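Local coordinates for protein squalene synthase HpnC (Alicyclobacillus acidocaldarius subsp. acidocaldarius, PDB 4HD1) that probably condenses isoprenoid diphosphates head to head, as an all-helical member of the squalene/phytoene synthase family, at residues A222-G227 with G248-L253; S135-G140 with T161-Q166; D152-L157 with R228-L233; S33-R38 with A239-L244. One frame throughout, in Å; residues are numbered along the deposited sequence.

Interaction 1: A222-G227 with G248-L253; sequences ALFDEG and GGEAIL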
# COMPACT_ATOMS: atom_id res chain seq x y z
N ALA A 222 8.24 15.42 -4.62
CA ALA A 222 9.57 15.37 -4.02
C ALA A 222 9.90 13.96 -3.54
O ALA A 222 11.05 13.51 -3.65
CB ALA A 222 9.68 16.37 -2.87
N LEU A 223 8.90 13.27 -3.02
CA LEU A 223 9.07 11.87 -2.60
C LEU A 223 9.30 10.93 -3.79
O LEU A 223 10.16 10.05 -3.72
CB LEU A 223 7.90 11.41 -1.72
CG LEU A 223 7.90 12.03 -0.31
CD1 LEU A 223 6.56 11.80 0.39
CD2 LEU A 223 9.08 11.53 0.54
N PHE A 224 8.54 11.11 -4.87
CA PHE A 224 8.84 10.42 -6.12
C PHE A 224 10.28 10.65 -6.59
O PHE A 224 10.99 9.69 -6.90
CB PHE A 224 7.84 10.80 -7.23
CG PHE A 224 6.53 10.08 -7.12
CD1 PHE A 224 6.48 8.69 -7.05
CD2 PHE A 224 5.33 10.79 -7.09
CE1 PHE A 224 5.27 8.02 -6.94
CE2 PHE A 224 4.11 10.13 -6.98
CZ PHE A 224 4.08 8.74 -6.91
N ASP A 225 10.70 11.92 -6.62
CA ASP A 225 12.06 12.30 -7.03
C ASP A 225 13.14 11.60 -6.20
O ASP A 225 14.13 11.13 -6.75
CB ASP A 225 12.27 13.81 -6.94
CG ASP A 225 11.40 14.58 -7.92
OD1 ASP A 225 10.73 13.95 -8.77
OD2 ASP A 225 11.39 15.83 -7.83
N GLU A 226 12.94 11.54 -4.89
CA GLU A 226 13.85 10.82 -4.01
C GLU A 226 13.77 9.29 -4.23
O GLU A 226 14.79 8.60 -4.24
CB GLU A 226 13.58 11.18 -2.55
CG GLU A 226 14.69 10.78 -1.59
CD GLU A 226 14.28 10.85 -0.12
OE1 GLU A 226 13.17 11.35 0.20
OE2 GLU A 226 15.09 10.39 0.73
N GLY A 227 12.55 8.78 -4.42
CA GLY A 227 12.35 7.34 -4.59
C GLY A 227 13.00 6.76 -5.84
O GLY A 227 13.56 5.66 -5.81
N GLY A 248 2.80 6.12 -12.98
CA GLY A 248 1.38 6.15 -12.62
C GLY A 248 1.08 7.20 -11.57
O GLY A 248 0.13 7.98 -11.71
N GLY A 249 1.90 7.22 -10.52
CA GLY A 249 1.78 8.20 -9.45
C GLY A 249 2.00 9.62 -9.92
O GLY A 249 1.28 10.52 -9.53
N GLU A 250 3.01 9.80 -10.77
CA GLU A 250 3.31 11.12 -11.32
C GLU A 250 2.17 11.62 -12.20
O GLU A 250 1.84 12.81 -12.17
CB GLU A 250 4.62 11.10 -12.12
CG GLU A 250 5.88 11.07 -11.26
CD GLU A 250 7.16 11.17 -12.07
OE1 GLU A 250 7.24 10.61 -13.19
OE2 GLU A 250 8.12 11.82 -11.57
N ALA A 251 1.57 10.70 -12.95
CA ALA A 251 0.44 11.05 -13.82
C ALA A 251 -0.79 11.44 -13.01
O ALA A 251 -1.60 12.25 -13.47
CB ALA A 251 0.12 9.91 -14.76
N ILE A 252 -0.94 10.88 -11.81
CA ILE A 252 -2.04 11.28 -10.92
C ILE A 252 -1.85 12.72 -10.47
O ILE A 252 -2.79 13.52 -10.50
CB ILE A 252 -2.20 10.32 -9.72
CG1 ILE A 252 -2.76 8.97 -10.19
CG2 ILE A 252 -3.12 10.92 -8.65
CD1 ILE A 252 -2.72 7.86 -9.15
N LEU A 253 -0.62 13.06 -10.08
CA LEU A 253 -0.27 14.43 -9.69
C LEU A 253 -0.50 15.41 -10.84
O LEU A 253 -1.04 16.50 -10.63
CB LEU A 253 1.18 14.51 -9.22
CG LEU A 253 1.60 13.68 -8.00
CD1 LEU A 253 3.07 13.94 -7.68
CD2 LEU A 253 0.72 13.94 -6.79
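Phe224 and Glu250 bring their CA atoms to 7.6 Å where helices 207-227 and 236-257 run nearly antiparallel, with an angle of 159° between the directions of the two short segments. This is helix-to-helix packing within the all-alpha isoprenoid synthase fold. The segment axes stay 10.8 Å apart, and the ring of Phe224 bridges them. Its first side-chain bond points toward the partner helix, and CG stands anti to the carbonyl carbon (chi1 -79°). The ring tip reaches the backbone at Gly249: Phe224 CZ lies 3.5 Å from Gly249 CA. There is no side chain on Gly249 to keep the ring off. Leu253 meets a different part of the ring. Its CD1 lies in the ring plane, at the edge, 3.9 Å from Phe224 CD2. The CG of Glu250 passes 4.2 Å from the same Phe224 CD2. Ala164 of helix 152-172 also packs on Phe224, and this third helix helps to bury the ring. Asp225 and Glu250 add a polar side to the contact. Asp225 OD1 and Glu250 OE2 are like charges 4.4 Å apart. Gln221 NE2 donates a hydrogen bond to each of these two oxygens.

Interaction 2: S135-G140 with T161-Q166; sequences SADPVG and TCTALQ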
# COMPACT_ATOMS: atom_id res chain seq x y z
N SER A 135 0.34 1.61 6.12
CA SER A 135 -0.56 1.26 5.03
C SER A 135 0.14 1.09 3.68
O SER A 135 -0.31 0.31 2.86
CB SER A 135 -1.66 2.31 4.89
OG SER A 135 -1.11 3.62 4.84
N ALA A 136 1.24 1.81 3.46
CA ALA A 136 1.86 1.85 2.13
C ALA A 136 3.25 1.26 2.10
O ALA A 136 3.50 0.33 1.33
CB ALA A 136 1.87 3.28 1.60
N ASP A 137 4.14 1.80 2.94
CA ASP A 137 5.54 1.34 3.02
C ASP A 137 5.74 -0.19 3.11
O ASP A 137 6.64 -0.71 2.46
CB ASP A 137 6.27 1.99 4.20
CG ASP A 137 6.40 3.50 4.07
OD1 ASP A 137 5.89 4.08 3.07
OD2 ASP A 137 7.01 4.10 4.99
N PRO A 138 4.92 -0.90 3.91
CA PRO A 138 5.27 -2.32 4.06
C PRO A 138 5.19 -3.14 2.76
O PRO A 138 5.95 -4.09 2.61
CB PRO A 138 4.27 -2.82 5.11
CG PRO A 138 3.93 -1.60 5.90
CD PRO A 138 3.86 -0.51 4.87
N VAL A 139 4.32 -2.75 1.82
CA VAL A 139 4.20 -3.45 0.53
C VAL A 139 5.53 -3.38 -0.23
O VAL A 139 6.06 -4.42 -0.68
CB VAL A 139 3.08 -2.86 -0.35
CG1 VAL A 139 2.90 -3.70 -1.60
CG2 VAL A 139 1.76 -2.80 0.43
N GLY A 140 6.05 -2.16 -0.36
CA GLY A 140 7.33 -1.90 -1.01
C GLY A 140 8.45 -2.71 -0.40
O GLY A 140 9.26 -3.30 -1.13
N THR A 161 8.73 6.25 -2.26
CA THR A 161 7.85 5.97 -3.39
C THR A 161 6.47 5.47 -2.95
O THR A 161 5.44 6.00 -3.41
CB THR A 161 8.48 4.95 -4.34
OG1 THR A 161 9.75 5.45 -4.78
CG2 THR A 161 7.60 4.72 -5.56
N CYS A 162 6.45 4.46 -2.08
CA CYS A 162 5.19 3.93 -1.57
C CYS A 162 4.35 5.04 -0.90
O CYS A 162 3.15 5.16 -1.18
CB CYS A 162 5.44 2.73 -0.65
SG CYS A 162 5.84 1.22 -1.55
N THR A 163 4.98 5.88 -0.08
CA THR A 163 4.29 7.03 0.54
C THR A 163 3.81 8.06 -0.49
O THR A 163 2.67 8.54 -0.40
CB THR A 163 5.19 7.71 1.59
OG1 THR A 163 5.39 6.81 2.69
CG2 THR A 163 4.57 9.01 2.11
N ALA A 164 4.67 8.39 -1.46
CA ALA A 164 4.29 9.31 -2.52
C ALA A 164 3.02 8.81 -3.21
O ALA A 164 2.10 9.59 -3.46
CB ALA A 164 5.42 9.46 -3.54
N LEU A 165 2.97 7.51 -3.47
CA LEU A 165 1.86 6.90 -4.19
C LEU A 165 0.55 6.98 -3.39
O LEU A 165 -0.50 7.33 -3.95
CB LEU A 165 2.21 5.45 -4.53
CG LEU A 165 1.56 4.75 -5.72
CD1 LEU A 165 1.40 5.63 -6.95
CD2 LEU A 165 2.39 3.52 -6.06
N GLN A 166 0.62 6.68 -2.10
CA GLN A 166 -0.56 6.78 -1.26
C GLN A 166 -1.07 8.22 -1.15
O GLN A 166 -2.28 8.45 -1.20
CB GLN A 166 -0.32 6.19 0.14
CG GLN A 166 -1.62 6.16 0.94
CD GLN A 166 -1.58 5.27 2.15
OE1 GLN A 166 -1.37 4.07 2.04
NE2 GLN A 166 -1.84 5.85 3.32
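Gln166 and Ser135 meet through their polar ends, as do Thr163 and Asp137. Cys162 and Ala136 pack between these two pairs. Gln166 CG is anti to the backbone N (chi1 -173°), and the chain stays extended beyond CG. Its amide reaches Ser135 with the hydroxyl close to the amide plane. Gln166 NE2 donates to Ser135 OG at 2.8 Å, and the bond is well bent, with an N-H...O angle of 139°. Ser135 OG is also bonded to Tyr131 O, and Gln166 NE2 has a weak second bond to His170 NE2. The second pair crosses obliquely. Thr163 OG1 gives its proton to Asp137 OD1 at 2.8 Å, on the syn side of the carboxylate, the side of the other oxygen. Between the two bonds, Ala136 CB lies 3.6 Å from the backbone oxygen of Cys162 and 3.4 Å from Gln166 OE1. The sulfur of Cys162 is directed at Gly140, with Cys162 SG 3.5 Å from Gly140 CA. With no side chain on Gly140, the thiol sits close against the backbone. Asp137 CA and Cys162 CB are 3.9 Å apart, so the two backbones come close here. Ala136 marks the break between helices 125-135 and 137-146, and helix 152-172 packs across that break. Helix 152-172 leads into a sequence that is probably the second aspartate-rich motif of the family. Close packing of a broken helix on a long neighbour belongs here to the central helical bundle of the isoprenoid synthase fold.

Interaction 3: D152-L157 with R228-L233; sequences DERARL and RRLESL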
# COMPACT_ATOMS: atom_id res chain seq x y z
N ASP A 152 18.33 -1.48 4.63
CA ASP A 152 17.83 -0.20 5.14
C ASP A 152 17.88 0.93 4.12
O ASP A 152 16.98 1.77 4.08
CB ASP A 152 18.58 0.21 6.42
CG ASP A 152 18.32 -0.73 7.58
OD1 ASP A 152 17.53 -1.69 7.43
OD2 ASP A 152 18.93 -0.53 8.65
N GLU A 153 18.94 0.96 3.31
CA GLU A 153 19.09 2.02 2.33
C GLU A 153 17.99 1.96 1.26
O GLU A 153 17.31 2.96 0.99
CB GLU A 153 20.49 1.99 1.70
CG GLU A 153 20.75 3.13 0.73
CD GLU A 153 20.70 4.51 1.38
OE1 GLU A 153 20.58 4.60 2.63
OE2 GLU A 153 20.79 5.51 0.65
N ARG A 154 17.82 0.78 0.67
CA ARG A 154 16.83 0.59 -0.39
C ARG A 154 15.39 0.65 0.13
O ARG A 154 14.51 1.13 -0.57
CB ARG A 154 17.12 -0.70 -1.16
CG ARG A 154 18.31 -0.52 -2.09
CD ARG A 154 18.60 -1.76 -2.91
NE ARG A 154 19.27 -2.78 -2.11
CZ ARG A 154 19.88 -3.85 -2.62
NH1 ARG A 154 19.92 -4.05 -3.94
NH2 ARG A 154 20.45 -4.73 -1.80
N ALA A 155 15.18 0.19 1.37
CA ALA A 155 13.88 0.32 2.03
C ALA A 155 13.49 1.79 2.18
O ALA A 155 12.34 2.18 1.92
CB ALA A 155 13.88 -0.38 3.38
N ARG A 156 14.46 2.61 2.58
CA ARG A 156 14.27 4.04 2.77
C ARG A 156 13.78 4.69 1.47
O ARG A 156 12.82 5.46 1.49
CB ARG A 156 15.59 4.68 3.25
CG ARG A 156 15.49 6.12 3.73
CD ARG A 156 16.85 6.69 4.12
NE ARG A 156 17.85 6.63 3.04
CZ ARG A 156 17.91 7.46 2.01
NH1 ARG A 156 17.03 8.44 1.86
NH2 ARG A 156 18.87 7.32 1.10
N LEU A 157 14.42 4.35 0.36
CA LEU A 157 14.02 4.85 -0.96
C LEU A 157 12.66 4.29 -1.41
O LEU A 157 11.86 5.01 -2.01
CB LEU A 157 15.10 4.51 -1.99
CG LEU A 157 16.49 5.08 -1.71
CD1 LEU A 157 17.52 4.42 -2.62
CD2 LEU A 157 16.51 6.60 -1.89
N ARG A 228 12.92 7.54 -6.92
CA ARG A 228 13.53 7.26 -8.22
C ARG A 228 14.91 6.58 -8.14
O ARG A 228 15.24 5.75 -8.98
CB ARG A 228 13.69 8.58 -8.95
CG ARG A 228 13.47 8.53 -10.44
CD ARG A 228 13.94 9.84 -11.03
NE ARG A 228 13.37 10.11 -12.34
CZ ARG A 228 13.78 9.55 -13.48
NH1 ARG A 228 13.20 9.88 -14.62
NH2 ARG A 228 14.76 8.65 -13.47
N ARG A 229 15.70 6.96 -7.15
CA ARG A 229 17.06 6.43 -7.01
C ARG A 229 17.11 4.90 -6.87
O ARG A 229 18.06 4.27 -7.31
CB ARG A 229 17.79 7.12 -5.83
CG ARG A 229 19.23 6.69 -5.61
CD ARG A 229 20.16 7.12 -6.74
NE ARG A 229 21.45 6.44 -6.65
CZ ARG A 229 22.27 6.22 -7.67
NH1 ARG A 229 21.93 6.63 -8.89
NH2 ARG A 229 23.42 5.59 -7.49
N LEU A 230 16.06 4.33 -6.29
CA LEU A 230 15.95 2.87 -6.11
C LEU A 230 16.01 2.12 -7.46
O LEU A 230 16.55 1.00 -7.55
CB LEU A 230 14.67 2.53 -5.34
CG LEU A 230 14.41 1.07 -4.95
CD1 LEU A 230 15.58 0.48 -4.17
CD2 LEU A 230 13.10 0.90 -4.18
N GLU A 231 15.48 2.75 -8.50
CA GLU A 231 15.52 2.16 -9.84
C GLU A 231 16.93 1.82 -10.34
O GLU A 231 17.08 0.97 -11.21
CB GLU A 231 14.79 3.07 -10.85
CG GLU A 231 13.30 3.15 -10.59
CD GLU A 231 12.62 4.33 -11.25
OE1 GLU A 231 13.15 4.86 -12.26
OE2 GLU A 231 11.55 4.74 -10.75
N SER A 232 17.96 2.45 -9.78
CA SER A 232 19.34 2.14 -10.18
C SER A 232 20.01 1.08 -9.30
O SER A 232 21.19 0.77 -9.50
CB SER A 232 20.20 3.41 -10.17
OG SER A 232 19.57 4.45 -10.88
N LEU A 233 19.27 0.53 -8.33
CA LEU A 233 19.87 -0.31 -7.30
C LEU A 233 19.26 -1.71 -7.22
O LEU A 233 19.53 -2.47 -6.27
CB LEU A 233 19.75 0.38 -5.93
CG LEU A 233 20.21 1.84 -5.79
CD1 LEU A 233 19.98 2.34 -4.37
CD2 LEU A 233 21.67 2.00 -6.17
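Leu157 and Arg154, one turn apart near the start of helix 152-172, meet Leu230 and Leu233 in the loop after helix 207-227, which holds a short 3-10 segment. Arg154 makes contact along most of its length. Its chain is extended at chi2 and bends at chi3 (-76°), which turns NE aside from the line of the methylenes. The apolar part comes first: Arg154 CG touches Leu230 CD1 at 3.6 Å, and the two side chains cross at about a right angle. Arg154 CD then passes 3.9 Å from Leu233 CB. At the end, Arg154 NH1 donates to the backbone oxygen of Leu233 at 2.8 Å. The acceptor is near the guanidinium plane, and the N-H...O angle is 148°. NH1 approaches nearly along the C=O axis. NH2 of the same group forms a salt bridge with Asp151 OD2, so two acceptors fix the rotation of the guanidinium. Leu230 has CG anti to its backbone N, and its CD1 branch lies on Arg154 CB and CG. Leu157 and Leu230 meet at their roots, CB to CB, at 3.9 Å. Leu157 CD1 also lies 3.7 Å from Leu233 CD1, with these two side chains roughly perpendicular. Arg229 lies alongside Leu157, pointing the same way, and Arg229 CG covers Leu157 CD1 at 4.1 Å. On the exposed side, Arg156 NH2 pairs with Glu153 OE2 at 2.7 Å, and Arg156 NH1 makes a salt bridge to Glu226. Leu230 also packs on Leu242 of helix 236-257 and Leu144 of helix 137-146. The loop thus joins the start of helix 152-172 to both helices.

Interaction 4: S33-R38 with A239-L244; sequences SLFVPR and ARQLKL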
# COMPACT_ATOMS: atom_id res chain seq x y z
N SER A 33 2.05 -6.84 -11.77
CA SER A 33 2.96 -7.98 -11.86
C SER A 33 3.50 -8.24 -13.27
O SER A 33 4.09 -9.30 -13.53
CB SER A 33 2.26 -9.23 -11.35
OG SER A 33 1.38 -9.72 -12.35
N LEU A 34 3.31 -7.27 -14.17
CA LEU A 34 3.72 -7.38 -15.59
C LEU A 34 5.22 -7.62 -15.79
O LEU A 34 5.66 -8.07 -16.86
CB LEU A 34 3.28 -6.11 -16.34
CG LEU A 34 3.60 -5.83 -17.81
CD1 LEU A 34 2.77 -6.69 -18.74
CD2 LEU A 34 3.36 -4.35 -18.09
N PHE A 35 6.01 -7.33 -14.76
CA PHE A 35 7.46 -7.43 -14.85
C PHE A 35 8.04 -8.54 -14.00
O PHE A 35 9.23 -8.82 -14.08
CB PHE A 35 8.08 -6.12 -14.37
CG PHE A 35 7.81 -4.96 -15.27
CD1 PHE A 35 8.62 -4.74 -16.38
CD2 PHE A 35 6.76 -4.09 -15.01
CE1 PHE A 35 8.38 -3.66 -17.20
CE2 PHE A 35 6.52 -3.01 -15.83
CZ PHE A 35 7.33 -2.79 -16.92
N VAL A 36 7.20 -9.16 -13.18
CA VAL A 36 7.67 -10.14 -12.21
C VAL A 36 7.97 -11.47 -12.92
O VAL A 36 7.08 -12.01 -13.60
CB VAL A 36 6.66 -10.32 -11.05
CG1 VAL A 36 7.17 -11.31 -10.02
CG2 VAL A 36 6.35 -8.97 -10.39
N PRO A 37 9.21 -11.99 -12.76
CA PRO A 37 9.59 -13.27 -13.38
C PRO A 37 8.69 -14.40 -12.88
O PRO A 37 8.21 -14.34 -11.75
CB PRO A 37 11.03 -13.52 -12.90
CG PRO A 37 11.46 -12.28 -12.18
CD PRO A 37 10.24 -11.48 -11.84
N ARG A 38 8.49 -15.42 -13.72
CA ARG A 38 7.61 -16.53 -13.36
C ARG A 38 7.95 -17.15 -12.01
O ARG A 38 7.05 -17.52 -11.26
CB ARG A 38 7.56 -17.61 -14.44
CG ARG A 38 8.91 -18.03 -14.98
CD ARG A 38 8.81 -19.40 -15.63
NE ARG A 38 9.29 -19.36 -17.01
CZ ARG A 38 8.53 -19.02 -18.05
NH1 ARG A 38 7.24 -18.71 -17.88
NH2 ARG A 38 9.05 -19.01 -19.27
N ALA A 239 13.29 -2.83 -11.49
CA ALA A 239 13.47 -1.42 -11.83
C ALA A 239 12.34 -0.90 -12.71
O ALA A 239 11.76 0.15 -12.41
CB ALA A 239 14.83 -1.18 -12.50
N ARG A 240 11.99 -1.64 -13.76
CA ARG A 240 10.90 -1.24 -14.65
C ARG A 240 9.54 -1.23 -13.95
O ARG A 240 8.70 -0.38 -14.23
CB ARG A 240 10.85 -2.14 -15.89
CG ARG A 240 12.09 -2.06 -16.77
CD ARG A 240 11.88 -2.76 -18.11
NE ARG A 240 13.06 -3.55 -18.47
CZ ARG A 240 13.12 -4.88 -18.44
NH1 ARG A 240 12.05 -5.60 -18.09
NH2 ARG A 240 14.24 -5.49 -18.77
N GLN A 241 9.34 -2.18 -13.03
CA GLN A 241 8.11 -2.22 -12.22
C GLN A 241 8.00 -0.95 -11.38
O GLN A 241 6.95 -0.30 -11.36
CB GLN A 241 8.09 -3.46 -11.32
CG GLN A 241 6.71 -3.83 -10.79
CD GLN A 241 5.78 -4.28 -11.90
OE1 GLN A 241 5.90 -5.40 -12.42
NE2 GLN A 241 4.85 -3.42 -12.28
N LEU A 242 9.09 -0.60 -10.70
CA LEU A 242 9.14 0.62 -9.89
C LEU A 242 8.93 1.86 -10.73
O LEU A 242 8.17 2.75 -10.35
CB LEU A 242 10.46 0.74 -9.13
CG LEU A 242 10.66 -0.28 -8.00
CD1 LEU A 242 12.11 -0.22 -7.55
CD2 LEU A 242 9.70 -0.05 -6.84
N LYS A 243 9.60 1.92 -11.89
CA LYS A 243 9.46 3.07 -12.78
C LYS A 243 7.98 3.26 -13.10
O LYS A 243 7.43 4.36 -13.05
CB LYS A 243 10.28 2.87 -14.05
CG LYS A 243 10.13 3.98 -15.08
CD LYS A 243 11.24 3.93 -16.12
CE LYS A 243 10.89 4.71 -17.38
NZ LYS A 243 11.85 4.44 -18.49
N LEU A 244 7.33 2.17 -13.41
CA LEU A 244 5.95 2.22 -13.81
C LEU A 244 5.00 2.62 -12.67
O LEU A 244 4.06 3.39 -12.90
CB LEU A 244 5.58 0.88 -14.42
CG LEU A 244 4.09 0.70 -14.70
CD1 LEU A 244 3.63 1.66 -15.79
CD2 LEU A 244 3.84 -0.74 -15.12
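A type I beta turn from Ser33 to Val36 places Phe35 against Arg240, Gln241 and Leu244 of helix 236-257. The turn follows directly on helix 29-32. The backbone of the turn is held by the side chain of Gln241. Phe35 N donates to Gln241 OE1 at 3.0 Å, with an N-H...O angle of 137°. Gln241 has CG anti to its backbone N and bends at chi2 (67°), which carries CD round toward the turn. The other end of the amide is occupied too, since NE2 donates to Val31 O. One side chain therefore grips the chain on both sides of Ser33, and the amide cannot turn over without losing both bonds. In the fold, this contact joins the loop between helices 29-32 and 41-56, early in the chain, to the last long helix of the bundle, 236-257. Phe35 O takes a further hydrogen bond from Arg237 NH1. The ring of Phe35 lies over the helix backbone. Arg240 C sits 3.9 Å above the ring plane, over its centre. Gln241 N is 3.8 Å above the same face, displaced toward the rim. The ring and the Gln241 amide are 78° apart, and Gln241 OE1 lies at the ring edge, 3.0 Å from Phe35 CD2. Also at the edge is Leu244, whose CD2 is 3.6 Å from Phe35 CE2. The Arg240 and Phe35 side chains cross at about a right angle, with Arg240 NH1 near the ring plane, 3.9 Å from Phe35 CD1.

Interaction 2 lies deepest, its centre about 5 Å from the centre of the chain; the centres of the other three are 15 to 17 Å from it. Interaction 1 is buried although it is far out; interactions 2, 3 and 4 are partly buried. Interactions 2 and 3 share helix 152-172, and interactions 1 and 4 share helix 236-257. Interaction 1 relies on an aromatic ring against backbone, whereas interaction 2 uses two side-chain hydrogen bonds. Interactions 3 and 4 each have a side chain bonded to a loop or turn backbone, a guanidinium in one and an amide in the other. Interactions 1 and 2 touch at Ala164, interactions 1 and 3 through Glu226 and Arg156, and interactions 3 and 4 through Leu230 and Leu242.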